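Side-chain contacts in mandelate racemase/muconate lactonizing enzyme (Roseovarius nubinhibens, PDB 2QDD), which is of unknown function but belongs to the magnesium-dependent mandelate racemase/muconate lactonizing enzyme family of the enolase superfamily, and is probably an enzyme: residues L13-A18 with D330-G335; T133-N138 with A305-A310; D147-L152 with I177-A182; A204-V209 with Q221-L226; N269-G272 with R276-Q279. All coordinates share one frame; numbering follows the deposited sequence.

Contact 1 (L13-A18 with D330-G335); sequences LDLPLA and DDPIPG
L13 meets P332 through a single branch. Its CD2 lies 3.7 Å from P332 CG, and P332 CB follows at 3.9 Å from the same methyl. The two side chains cross at about a right angle, and the methyl rests on the CB-CG edge of the pyrrolidine. The torsion of L13 sets this up: CG is anti to the carbonyl carbon (chi1 -79°), beside the backbone N. L15 adds a looser touch on the same ring atom, with its CD2 4.4 Å from P332 CG. Further along the strand the roles change. P16 now supplies the ring, and its CD stands 4.0 Å from D330 CB. The aspartate thus offers its methylene to the proline.

The loop is shaped by its own polar groups. D330 OD1 takes a weak bond from D331 N. D331 OD1 accepts from I333 N at 3.0 Å, coming from above the carboxylate plane, which makes an Asx turn around P332. D331 OD2 is tied by a salt bridge to R339. Backbone bonds of P16 with A329 and of A18 with H327 hold the incoming chain beside the strand. T299 touches both L15 and P332.

The contact joins the antiparallel sheet of the N-terminal domain to a loop of the C-terminal, barrel-type domain that follows helix 300-311. Between these two segments the chemistry is apolar and without direction. The polar atoms of D331 work within the loop, which implies that they fix its shape while the prolines and leucines provide the fit.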
# COMPACT_ATOMS: atom_id res chain seq x y z
N LEU A 13 -29.70 -26.71 -30.72
CA LEU A 13 -30.97 -26.93 -30.04
C LEU A 13 -31.63 -25.57 -29.84
O LEU A 13 -31.01 -24.64 -29.34
CB LEU A 13 -30.73 -27.62 -28.69
CG LEU A 13 -30.47 -29.13 -28.62
CD1 LEU A 13 -29.04 -29.52 -29.02
CD2 LEU A 13 -30.77 -29.66 -27.24
N ASP A 14 -32.89 -25.48 -30.25
CA ASP A 14 -33.72 -24.30 -30.01
C ASP A 14 -34.58 -24.57 -28.78
O ASP A 14 -35.49 -25.39 -28.82
CB ASP A 14 -34.61 -24.05 -31.23
CG ASP A 14 -34.97 -22.58 -31.40
OD1 ASP A 14 -35.62 -22.01 -30.50
OD2 ASP A 14 -34.61 -22.01 -32.46
N LEU A 15 -34.28 -23.88 -27.68
CA LEU A 15 -34.91 -24.19 -26.40
C LEU A 15 -35.77 -23.03 -25.91
O LEU A 15 -35.24 -22.05 -25.39
CB LEU A 15 -33.87 -24.52 -25.33
CG LEU A 15 -32.82 -25.60 -25.56
CD1 LEU A 15 -31.76 -25.41 -24.50
CD2 LEU A 15 -33.44 -26.98 -25.46
N PRO A 16 -37.10 -23.15 -26.07
CA PRO A 16 -37.98 -22.08 -25.60
C PRO A 16 -37.98 -21.99 -24.08
O PRO A 16 -37.91 -23.01 -23.39
CB PRO A 16 -39.36 -22.50 -26.12
CG PRO A 16 -39.27 -23.98 -26.29
CD PRO A 16 -37.85 -24.26 -26.68
N LEU A 17 -38.03 -20.76 -23.57
CA LEU A 17 -38.17 -20.53 -22.14
C LEU A 17 -39.63 -20.63 -21.71
O LEU A 17 -40.54 -20.31 -22.49
CB LEU A 17 -37.60 -19.16 -21.76
CG LEU A 17 -36.12 -18.90 -22.05
CD1 LEU A 17 -35.84 -17.41 -21.98
CD2 LEU A 17 -35.21 -19.66 -21.10
N ALA A 18 -39.84 -21.09 -20.48
CA ALA A 18 -41.15 -21.08 -19.84
C ALA A 18 -41.68 -19.66 -19.59
O ALA A 18 -42.86 -19.39 -19.79
CB ALA A 18 -41.10 -21.87 -18.53
N ASP A 330 -39.12 -26.93 -22.98
CA ASP A 330 -38.81 -28.19 -23.64
C ASP A 330 -37.76 -29.01 -22.88
O ASP A 330 -36.99 -28.46 -22.09
CB ASP A 330 -38.35 -27.94 -25.08
CG ASP A 330 -38.95 -28.91 -26.08
OD1 ASP A 330 -39.04 -30.12 -25.77
OD2 ASP A 330 -39.35 -28.46 -27.17
N ASP A 331 -37.73 -30.32 -23.12
CA ASP A 331 -36.70 -31.21 -22.59
C ASP A 331 -36.27 -32.21 -23.67
O ASP A 331 -37.06 -33.06 -24.09
CB ASP A 331 -37.23 -31.96 -21.35
CG ASP A 331 -36.13 -32.65 -20.54
OD1 ASP A 331 -34.97 -32.75 -20.98
OD2 ASP A 331 -36.45 -33.12 -19.42
N PRO A 332 -35.01 -32.09 -24.14
CA PRO A 332 -34.39 -33.01 -25.10
C PRO A 332 -33.75 -34.27 -24.48
O PRO A 332 -33.37 -35.18 -25.22
CB PRO A 332 -33.32 -32.15 -25.75
CG PRO A 332 -32.89 -31.24 -24.65
CD PRO A 332 -34.10 -30.98 -23.79
N ILE A 333 -33.63 -34.30 -23.16
CA ILE A 333 -33.11 -35.48 -22.45
C ILE A 333 -34.00 -35.88 -21.26
O ILE A 333 -33.58 -35.77 -20.10
CB ILE A 333 -31.63 -35.29 -22.01
CG1 ILE A 333 -31.38 -33.86 -21.50
CG2 ILE A 333 -30.68 -35.60 -23.16
CD1 ILE A 333 -30.17 -33.73 -20.62
N PRO A 334 -35.23 -36.37 -21.54
CA PRO A 334 -36.23 -36.57 -20.47
C PRO A 334 -35.82 -37.69 -19.52
O PRO A 334 -35.27 -38.71 -19.96
CB PRO A 334 -37.49 -36.97 -21.25
CG PRO A 334 -37.24 -36.58 -22.66
CD PRO A 334 -35.78 -36.76 -22.85
N GLY A 335 -36.05 -37.48 -18.23
CA GLY A 335 -35.68 -38.44 -17.19
C GLY A 335 -34.19 -38.69 -17.02
O GLY A 335 -33.79 -39.70 -16.43

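Contact 2 (T133-N138 with A305-A310); sequences TPVPIN and AALHLA
V135 and A310 meet without an aromatic ring, and the flat group on the helix side is a peptide group. V135 CG2 comes to 4.1 Å from the carbonyl carbon C of A310. The same methyl is also 4.1 Å from A310 CB, and V135 CG1 lies 4.2 Å from that CB. The alanine methyl is therefore met by both branches of the valine. This follows from the first torsion: CG1 is anti to the backbone N (chi1 177°) and CG2 anti to the carbonyl carbon.

One helical turn earlier, L307 reaches over with CD1. That methyl is 4.3 Å from V135 CB and the same distance from I137 CD1. It bridges V135, which points at the helix, and the end of the I137 side chain; P136 between them points away.

Residues 133-138 lie on strand 135-141, the first strand of the barrel in chain order; strand 344-345 pairs antiparallel to it. L307 and I137 both touch A345 of that strand. S321 touches V135 and A310.

All four residues are buried, and the helix-strand contact is made by methyl groups at ordinary packing distance. No polar side chain has to be satisfied between them. The contact implies hydrophobic association of helix 300-311 with strand 135-141 of the barrel sheet.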
# COMPACT_ATOMS: atom_id res chain seq x y z
N THR A 133 -23.48 -36.19 -3.12
CA THR A 133 -24.13 -35.34 -2.13
C THR A 133 -25.30 -34.61 -2.79
O THR A 133 -25.12 -33.99 -3.84
CB THR A 133 -23.13 -34.34 -1.51
OG1 THR A 133 -22.07 -35.07 -0.87
CG2 THR A 133 -23.80 -33.45 -0.48
N PRO A 134 -26.50 -34.71 -2.19
CA PRO A 134 -27.65 -33.90 -2.61
C PRO A 134 -27.42 -32.40 -2.37
O PRO A 134 -27.10 -31.99 -1.25
CB PRO A 134 -28.80 -34.43 -1.75
CG PRO A 134 -28.14 -35.09 -0.59
CD PRO A 134 -26.86 -35.64 -1.11
N VAL A 135 -27.56 -31.61 -3.43
CA VAL A 135 -27.21 -30.20 -3.40
C VAL A 135 -28.50 -29.38 -3.40
O VAL A 135 -29.35 -29.58 -4.27
CB VAL A 135 -26.31 -29.81 -4.62
CG1 VAL A 135 -26.00 -28.32 -4.63
CG2 VAL A 135 -25.01 -30.61 -4.60
N PRO A 136 -28.66 -28.48 -2.41
CA PRO A 136 -29.80 -27.56 -2.36
C PRO A 136 -29.92 -26.71 -3.63
O PRO A 136 -28.92 -26.29 -4.20
CB PRO A 136 -29.48 -26.67 -1.16
CG PRO A 136 -28.61 -27.50 -0.30
CD PRO A 136 -27.76 -28.27 -1.26
N ILE A 137 -31.16 -26.52 -4.07
CA ILE A 137 -31.45 -25.77 -5.29
C ILE A 137 -32.13 -24.48 -4.88
O ILE A 137 -33.03 -24.50 -4.04
CB ILE A 137 -32.37 -26.59 -6.26
CG1 ILE A 137 -31.73 -27.94 -6.62
CG2 ILE A 137 -32.69 -25.80 -7.53
CD1 ILE A 137 -30.28 -27.85 -7.11
N ASN A 138 -31.69 -23.36 -5.44
CA ASN A 138 -32.34 -22.08 -5.14
C ASN A 138 -33.47 -21.68 -6.10
O ASN A 138 -33.44 -22.00 -7.28
CB ASN A 138 -31.33 -20.95 -4.92
CG ASN A 138 -30.64 -20.51 -6.19
OD1 ASN A 138 -31.15 -19.66 -6.92
ND2 ASN A 138 -29.48 -21.09 -6.46
N ALA A 305 -23.26 -31.51 -15.23
CA ALA A 305 -21.82 -31.25 -15.22
C ALA A 305 -21.37 -30.39 -14.04
O ALA A 305 -20.42 -30.73 -13.33
CB ALA A 305 -21.40 -30.62 -16.53
N ALA A 306 -22.08 -29.28 -13.83
CA ALA A 306 -21.76 -28.35 -12.76
C ALA A 306 -22.16 -28.87 -11.38
O ALA A 306 -21.53 -28.54 -10.38
CB ALA A 306 -22.41 -27.02 -13.03
N LEU A 307 -23.21 -29.70 -11.33
CA LEU A 307 -23.66 -30.32 -10.08
C LEU A 307 -22.72 -31.40 -9.56
O LEU A 307 -22.67 -31.64 -8.36
CB LEU A 307 -25.09 -30.86 -10.21
CG LEU A 307 -25.88 -30.77 -8.91
CD1 LEU A 307 -26.84 -29.60 -8.92
CD2 LEU A 307 -26.62 -32.06 -8.64
N HIS A 308 -21.99 -32.04 -10.47
CA HIS A 308 -20.86 -32.90 -10.10
C HIS A 308 -19.77 -32.13 -9.35
O HIS A 308 -19.19 -32.66 -8.39
CB HIS A 308 -20.26 -33.56 -11.35
CG HIS A 308 -20.99 -34.79 -11.81
ND1 HIS A 308 -20.96 -35.97 -11.10
CD2 HIS A 308 -21.73 -35.03 -12.91
CE1 HIS A 308 -21.67 -36.88 -11.75
NE2 HIS A 308 -22.15 -36.33 -12.85
N LEU A 309 -19.48 -30.90 -9.80
CA LEU A 309 -18.54 -30.02 -9.11
C LEU A 309 -19.11 -29.51 -7.78
O LEU A 309 -18.40 -29.51 -6.77
CB LEU A 309 -18.12 -28.84 -10.00
CG LEU A 309 -16.88 -28.06 -9.57
CD1 LEU A 309 -15.62 -28.90 -9.63
CD2 LEU A 309 -16.71 -26.81 -10.42
N ALA A 310 -20.37 -29.10 -7.79
CA ALA A 310 -21.09 -28.70 -6.58
C ALA A 310 -21.09 -29.76 -5.47
O ALA A 310 -20.84 -29.44 -4.31
CB ALA A 310 -22.52 -28.28 -6.93

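Contact 3 (D147-L152 with I177-A182); sequences DQMLGL and IARIEA
R179 reaches M149 with the middle of its side chain. CG is anti to the carbonyl carbon (chi1 -86°), which sends the chain out beside the backbone N. Starting from CB, the first atom to meet the other helix is CG, 3.9 Å from M149 SD. CD comes next, at 4.0 Å from the same sulfur. The chain is extended from CG to NE, so this methylene pair passes the thioether while the charged end moves on. NE makes a weak hydrogen bond to G144 O. At the tip, NH1 forms a salt bridge with D176, three residues earlier on the same helix. The charge is thus answered close to its own helix, and M149 sees only carbon.

M149 arrives from the other helix, its chain bent about the CG-SD bond. It touches I141 of strand 135-141 as well.

One step along, L150 points toward A182. Its two methyls, CD1 and CD2, approach A182 O from one side, each at 4.0 Å, a loose contact. The A182 methyl itself packs on P146, just before the segment.

M149 lies toward the buried side and L150 nearer the surface. The side chain of M149 is about 9 Å from that of D196, a magnesium ligand of this protein, although no metal is bound in this chain. Helices 146-159 and 173-185 are consecutive outer helices, with strand 163-167 between them in the chain. Such side-by-side packing of successive helices around parallel strands is typical of the TIM-barrel-like domain of the enolase superfamily.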
# COMPACT_ATOMS: atom_id res chain seq x y z
N ASP A 147 -44.78 -6.98 -1.73
CA ASP A 147 -45.81 -7.99 -1.47
C ASP A 147 -45.89 -9.08 -2.54
O ASP A 147 -46.26 -10.21 -2.23
CB ASP A 147 -47.18 -7.33 -1.28
CG ASP A 147 -47.15 -6.20 -0.26
OD1 ASP A 147 -47.16 -6.50 0.96
OD2 ASP A 147 -47.12 -5.03 -0.68
N GLN A 148 -45.55 -8.73 -3.78
CA GLN A 148 -45.48 -9.69 -4.88
C GLN A 148 -44.34 -10.68 -4.72
O GLN A 148 -44.52 -11.89 -4.89
CB GLN A 148 -45.34 -8.97 -6.22
CG GLN A 148 -46.65 -8.61 -6.89
CD GLN A 148 -46.47 -7.58 -7.99
OE1 GLN A 148 -45.78 -7.82 -8.98
NE2 GLN A 148 -47.09 -6.42 -7.82
N MET A 149 -43.15 -10.17 -4.39
CA MET A 149 -41.95 -10.98 -4.24
C MET A 149 -42.06 -11.90 -3.01
O MET A 149 -41.63 -13.05 -3.05
CB MET A 149 -40.70 -10.10 -4.15
CG MET A 149 -40.40 -9.29 -5.42
SD MET A 149 -38.99 -8.16 -5.29
CE MET A 149 -37.68 -9.19 -5.95
N LEU A 150 -42.65 -11.37 -1.94
CA LEU A 150 -42.89 -12.13 -0.71
C LEU A 150 -44.00 -13.18 -0.86
O LEU A 150 -44.00 -14.20 -0.17
CB LEU A 150 -43.20 -11.18 0.45
CG LEU A 150 -42.69 -11.48 1.86
CD1 LEU A 150 -41.17 -11.69 1.90
CD2 LEU A 150 -43.10 -10.37 2.82
N GLY A 151 -44.94 -12.92 -1.77
CA GLY A 151 -45.90 -13.93 -2.22
C GLY A 151 -45.27 -15.02 -3.08
O GLY A 151 -45.60 -16.20 -2.94
N LEU A 152 -44.37 -14.61 -3.98
CA LEU A 152 -43.57 -15.55 -4.78
C LEU A 152 -42.63 -16.42 -3.94
O LEU A 152 -42.35 -17.56 -4.32
CB LEU A 152 -42.76 -14.80 -5.85
CG LEU A 152 -43.47 -14.28 -7.10
CD1 LEU A 152 -42.58 -13.27 -7.82
CD2 LEU A 152 -43.86 -15.41 -8.05
N ILE A 177 -34.62 -0.30 -1.58
CA ILE A 177 -34.60 -0.28 -0.11
C ILE A 177 -35.85 -0.95 0.46
O ILE A 177 -35.75 -1.81 1.34
CB ILE A 177 -34.43 1.17 0.45
CG1 ILE A 177 -33.02 1.69 0.15
CG2 ILE A 177 -34.64 1.21 1.96
CD1 ILE A 177 -32.92 3.20 -0.05
N ALA A 178 -37.02 -0.59 -0.08
CA ALA A 178 -38.30 -1.18 0.35
C ALA A 178 -38.45 -2.66 -0.00
O ALA A 178 -39.09 -3.41 0.74
CB ALA A 178 -39.47 -0.38 -0.21
N ARG A 179 -37.87 -3.07 -1.13
CA ARG A 179 -37.77 -4.49 -1.50
C ARG A 179 -36.91 -5.29 -0.53
O ARG A 179 -37.34 -6.32 -0.02
CB ARG A 179 -37.21 -4.64 -2.91
CG ARG A 179 -38.24 -4.54 -4.02
CD ARG A 179 -37.56 -4.40 -5.36
NE ARG A 179 -38.41 -3.71 -6.33
CZ ARG A 179 -37.97 -3.13 -7.44
NH1 ARG A 179 -36.68 -3.15 -7.75
NH2 ARG A 179 -38.83 -2.53 -8.25
N ILE A 180 -35.69 -4.80 -0.30
CA ILE A 180 -34.73 -5.49 0.55
C ILE A 180 -35.27 -5.65 1.97
O ILE A 180 -35.23 -6.75 2.53
CB ILE A 180 -33.34 -4.78 0.54
CG1 ILE A 180 -32.60 -5.05 -0.78
CG2 ILE A 180 -32.47 -5.25 1.69
CD1 ILE A 180 -31.54 -4.02 -1.10
N GLU A 181 -35.82 -4.58 2.54
CA GLU A 181 -36.27 -4.59 3.93
C GLU A 181 -37.52 -5.43 4.18
O GLU A 181 -37.69 -5.98 5.27
CB GLU A 181 -36.46 -3.17 4.48
CG GLU A 181 -35.17 -2.35 4.57
CD GLU A 181 -34.34 -2.61 5.83
OE1 GLU A 181 -34.05 -1.64 6.56
OE2 GLU A 181 -33.96 -3.78 6.08
N ALA A 182 -38.39 -5.55 3.17
CA ALA A 182 -39.56 -6.42 3.27
C ALA A 182 -39.19 -7.90 3.17
O ALA A 182 -39.62 -8.71 3.99
CB ALA A 182 -40.60 -6.05 2.21

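Contact 4 (A204-V209 with Q221-L226); sequences AIAVEV and QPCQTL
C223, which touches A206 through its sulfur, has its carbonyl O held by the side chain of Q221. Q221 NE2 donates to C223 O at 2.9 Å with a nearly straight N-H...O angle of 170°. The acceptor lies in the amide plane of Q221, and the donor is tilted 25° from the carbonyl plane. At the other end of the amide, Q221 OE1 accepts from the backbone N of D243, a magnesium-binding residue. Both ends of the group are used, which should fix its rotation.

This bond spans P222, and the apolar contact lies alongside. A206 CB is 4.4 Å from P222 CB and 4.4 Å from C223 SG. The alanine methyl faces both atoms, at the outer limit of contact. The touch is small, light and wholly buried.

The magnesium-binding residue E220 directly precedes the loop, and its side chain lies about 6 Å from that of P222. W201 and V232 also touch A206. Helix 203-210 therefore lies between helix 173-185, which V209 meets, and helix 226-233, which begins where T225 caps the end of the loop. On another flank it meets the second subunit: E208 forms a salt bridge with R192 of that chain.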
# COMPACT_ATOMS: atom_id res chain seq x y z
N ALA A 204 -22.32 4.46 -6.62
CA ALA A 204 -23.10 5.45 -5.89
C ALA A 204 -24.44 4.93 -5.38
O ALA A 204 -24.81 5.16 -4.22
CB ALA A 204 -23.33 6.66 -6.76
N ILE A 205 -25.18 4.25 -6.25
CA ILE A 205 -26.48 3.69 -5.90
C ILE A 205 -26.31 2.55 -4.90
O ILE A 205 -27.02 2.49 -3.90
CB ILE A 205 -27.29 3.24 -7.15
CG1 ILE A 205 -27.64 4.46 -8.02
CG2 ILE A 205 -28.59 2.54 -6.75
CD1 ILE A 205 -27.87 4.12 -9.50
N ALA A 206 -25.35 1.66 -5.16
CA ALA A 206 -25.01 0.57 -4.23
C ALA A 206 -24.70 1.05 -2.81
O ALA A 206 -25.27 0.53 -1.85
CB ALA A 206 -23.85 -0.24 -4.77
N VAL A 207 -23.83 2.04 -2.69
CA VAL A 207 -23.48 2.63 -1.40
C VAL A 207 -24.71 3.22 -0.70
O VAL A 207 -24.92 2.99 0.49
CB VAL A 207 -22.32 3.67 -1.54
CG1 VAL A 207 -22.14 4.49 -0.27
CG2 VAL A 207 -21.02 2.95 -1.89
N GLU A 208 -25.55 3.93 -1.46
CA GLU A 208 -26.76 4.54 -0.93
C GLU A 208 -27.82 3.56 -0.43
O GLU A 208 -28.31 3.70 0.68
CB GLU A 208 -27.38 5.54 -1.92
CG GLU A 208 -28.66 6.21 -1.42
CD GLU A 208 -29.44 6.92 -2.51
OE1 GLU A 208 -29.12 6.73 -3.71
OE2 GLU A 208 -30.39 7.67 -2.17
N VAL A 209 -28.17 2.56 -1.24
CA VAL A 209 -29.12 1.55 -0.76
C VAL A 209 -28.62 0.63 0.35
O VAL A 209 -29.33 0.39 1.32
CB VAL A 209 -30.01 0.84 -1.86
CG1 VAL A 209 -29.84 1.42 -3.26
CG2 VAL A 209 -29.88 -0.68 -1.85
N GLN A 221 -23.00 -9.46 -7.03
CA GLN A 221 -22.48 -8.64 -8.13
C GLN A 221 -23.24 -7.31 -8.36
O GLN A 221 -23.99 -7.18 -9.34
CB GLN A 221 -22.33 -9.47 -9.41
CG GLN A 221 -21.62 -8.77 -10.57
CD GLN A 221 -20.13 -8.99 -10.59
OE1 GLN A 221 -19.65 -10.11 -10.45
NE2 GLN A 221 -19.38 -7.91 -10.82
N PRO A 222 -23.06 -6.34 -7.45
CA PRO A 222 -23.86 -5.12 -7.55
C PRO A 222 -23.50 -4.26 -8.77
O PRO A 222 -24.37 -3.60 -9.34
CB PRO A 222 -23.58 -4.39 -6.23
CG PRO A 222 -22.26 -4.90 -5.78
CD PRO A 222 -22.13 -6.30 -6.30
N CYS A 223 -22.23 -4.30 -9.18
CA CYS A 223 -21.71 -3.42 -10.23
C CYS A 223 -21.04 -4.22 -11.35
O CYS A 223 -20.92 -5.44 -11.26
CB CYS A 223 -20.73 -2.42 -9.62
SG CYS A 223 -21.43 -1.38 -8.30
N GLN A 224 -20.62 -3.53 -12.40
CA GLN A 224 -20.26 -4.15 -13.67
C GLN A 224 -18.85 -4.75 -13.66
O GLN A 224 -18.57 -5.74 -14.34
CB GLN A 224 -20.36 -3.12 -14.80
CG GLN A 224 -21.24 -3.55 -15.96
CD GLN A 224 -22.22 -2.46 -16.38
OE1 GLN A 224 -21.85 -1.29 -16.51
NE2 GLN A 224 -23.48 -2.84 -16.58
N THR A 225 -17.96 -4.12 -12.89
CA THR A 225 -16.55 -4.48 -12.87
C THR A 225 -16.11 -4.83 -11.45
O THR A 225 -16.76 -4.42 -10.47
CB THR A 225 -15.65 -3.33 -13.40
OG1 THR A 225 -15.60 -2.28 -12.43
CG2 THR A 225 -16.15 -2.77 -14.73
N LEU A 226 -15.01 -5.57 -11.36
CA LEU A 226 -14.36 -5.90 -10.09
C LEU A 226 -13.92 -4.67 -9.29
O LEU A 226 -14.17 -4.60 -8.09
CB LEU A 226 -13.17 -6.84 -10.34
CG LEU A 226 -12.22 -7.17 -9.19
CD1 LEU A 226 -12.96 -7.89 -8.10
CD2 LEU A 226 -11.06 -8.00 -9.68

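Contact 5 (N269-G272 with R276-Q279); sequences NRVG and RARQ
V271 and A277 form the tight part of this contact. V271 CG2 lies 3.8 Å from A277 CB and 3.9 Å from A277 N. With CG1 anti to the carbonyl carbon (chi1 -54°), CG2 is left in the crowded position between backbone N and carbonyl carbon, and from there it reaches the start of the next helix. R276 CB packs against the backbone here, 3.4 Å from V271 O. R276 CG is next to the same oxygen at 3.7 Å.

The other side is looser and wetter. G272 O is 4.1 Å from R276 CG, and a water fills in between the backbones. It donates to G272 O at 2.7 Å and accepts from R276 N at 3.1 Å. The side chain of R276 bends at chi2 and its end leads away from V271. There NH1 forms a salt bridge with D94.

G272 follows helix 268-271 with positive phi (104°), a conformation easily adopted by glycine. Helix 274-287 begins two residues later. R270, beside V271, makes a salt bridge to the magnesium-binding residue D243.

The chemistry implies two means of joining the helices. Methyl packing closes the buried side. On the other, one water serves an N-H in the first turn of the new helix and a carbonyl just past the end of the old one.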
# COMPACT_ATOMS: atom_id res chain seq x y z
N ASN A 269 -19.27 -22.42 -18.31
CA ASN A 269 -19.35 -21.67 -19.56
C ASN A 269 -18.74 -20.27 -19.51
O ASN A 269 -18.36 -19.73 -20.54
CB ASN A 269 -20.79 -21.64 -20.11
CG ASN A 269 -20.83 -21.47 -21.63
OD1 ASN A 269 -21.09 -20.38 -22.14
ND2 ASN A 269 -20.57 -22.54 -22.36
N ARG A 270 -18.65 -19.68 -18.32
CA ARG A 270 -17.89 -18.45 -18.13
C ARG A 270 -16.37 -18.68 -18.03
O ARG A 270 -15.59 -17.91 -18.60
CB ARG A 270 -18.41 -17.66 -16.92
CG ARG A 270 -17.67 -16.36 -16.63
CD ARG A 270 -18.36 -15.46 -15.60
NE ARG A 270 -19.05 -16.16 -14.51
CZ ARG A 270 -18.46 -16.72 -13.45
NH1 ARG A 270 -17.14 -16.71 -13.31
NH2 ARG A 270 -19.20 -17.31 -12.53
N VAL A 271 -15.96 -19.74 -17.33
CA VAL A 271 -14.54 -19.94 -17.02
C VAL A 271 -13.80 -20.90 -17.95
O VAL A 271 -12.57 -20.97 -17.91
CB VAL A 271 -14.31 -20.32 -15.53
CG1 VAL A 271 -14.94 -19.28 -14.61
CG2 VAL A 271 -14.84 -21.72 -15.21
N GLY A 272 -14.54 -21.64 -18.77
CA GLY A 272 -13.93 -22.46 -19.82
C GLY A 272 -13.87 -23.95 -19.55
O GLY A 272 -13.00 -24.64 -20.08
N ARG A 276 -10.88 -25.87 -15.64
CA ARG A 276 -10.67 -24.51 -15.16
C ARG A 276 -11.52 -24.21 -13.92
O ARG A 276 -11.04 -23.58 -12.98
CB ARG A 276 -10.95 -23.49 -16.27
CG ARG A 276 -10.00 -23.57 -17.48
CD ARG A 276 -8.65 -22.91 -17.23
NE ARG A 276 -7.72 -23.10 -18.35
CZ ARG A 276 -6.81 -24.07 -18.42
NH1 ARG A 276 -6.01 -24.15 -19.48
NH2 ARG A 276 -6.69 -24.97 -17.45
N ALA A 277 -12.76 -24.70 -13.90
CA ALA A 277 -13.68 -24.49 -12.77
C ALA A 277 -13.24 -25.18 -11.48
O ALA A 277 -13.40 -24.62 -10.40
CB ALA A 277 -15.09 -24.91 -13.14
N ARG A 278 -12.64 -26.37 -11.60
CA ARG A 278 -12.09 -27.11 -10.45
C ARG A 278 -10.91 -26.39 -9.77
O ARG A 278 -10.83 -26.36 -8.54
CB ARG A 278 -11.66 -28.52 -10.88
CG ARG A 278 -11.16 -29.41 -9.75
CD ARG A 278 -9.78 -29.95 -10.07
NE ARG A 278 -9.74 -31.41 -10.03
CZ ARG A 278 -9.07 -32.17 -10.89
NH1 ARG A 278 -9.10 -33.49 -10.78
NH2 ARG A 278 -8.37 -31.61 -11.88
N GLN A 279 -10.00 -25.83 -10.57
CA GLN A 279 -8.90 -25.03 -10.04
C GLN A 279 -9.38 -23.82 -9.23
O GLN A 279 -8.86 -23.55 -8.15
CB GLN A 279 -7.94 -24.56 -11.16
CG GLN A 279 -6.66 -23.92 -10.59
CD GLN A 279 -5.84 -23.09 -11.58
OE1 GLN A 279 -4.65 -22.86 -11.36
NE2 GLN A 279 -6.47 -22.63 -12.65
O HOH W 1 -11.56 -26.31 -18.60

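Contacts 3 and 4 touch, with I177 CG1 3.7 Å from V209 CB, and so link three successive helices of the barrel. Contacts 2 and 5 touch in the same way: L309 CD2 is 3.7 Å from A277 CB, across helices 300-311 and 274-287. Contact 1 touches none of the others. Its nearest atoms are about 9 Å from those of contact 2, and it alone involves the N-terminal sheet. Contacts 3, 4 and 5 each have a side chain within about 10 Å of a magnesium-binding residue. The side chain of P222 is about 8 Å from that of D196, and the side chain of V271 is about 8 Å from that of D243. Contacts 1 and 2 lie away from these residues.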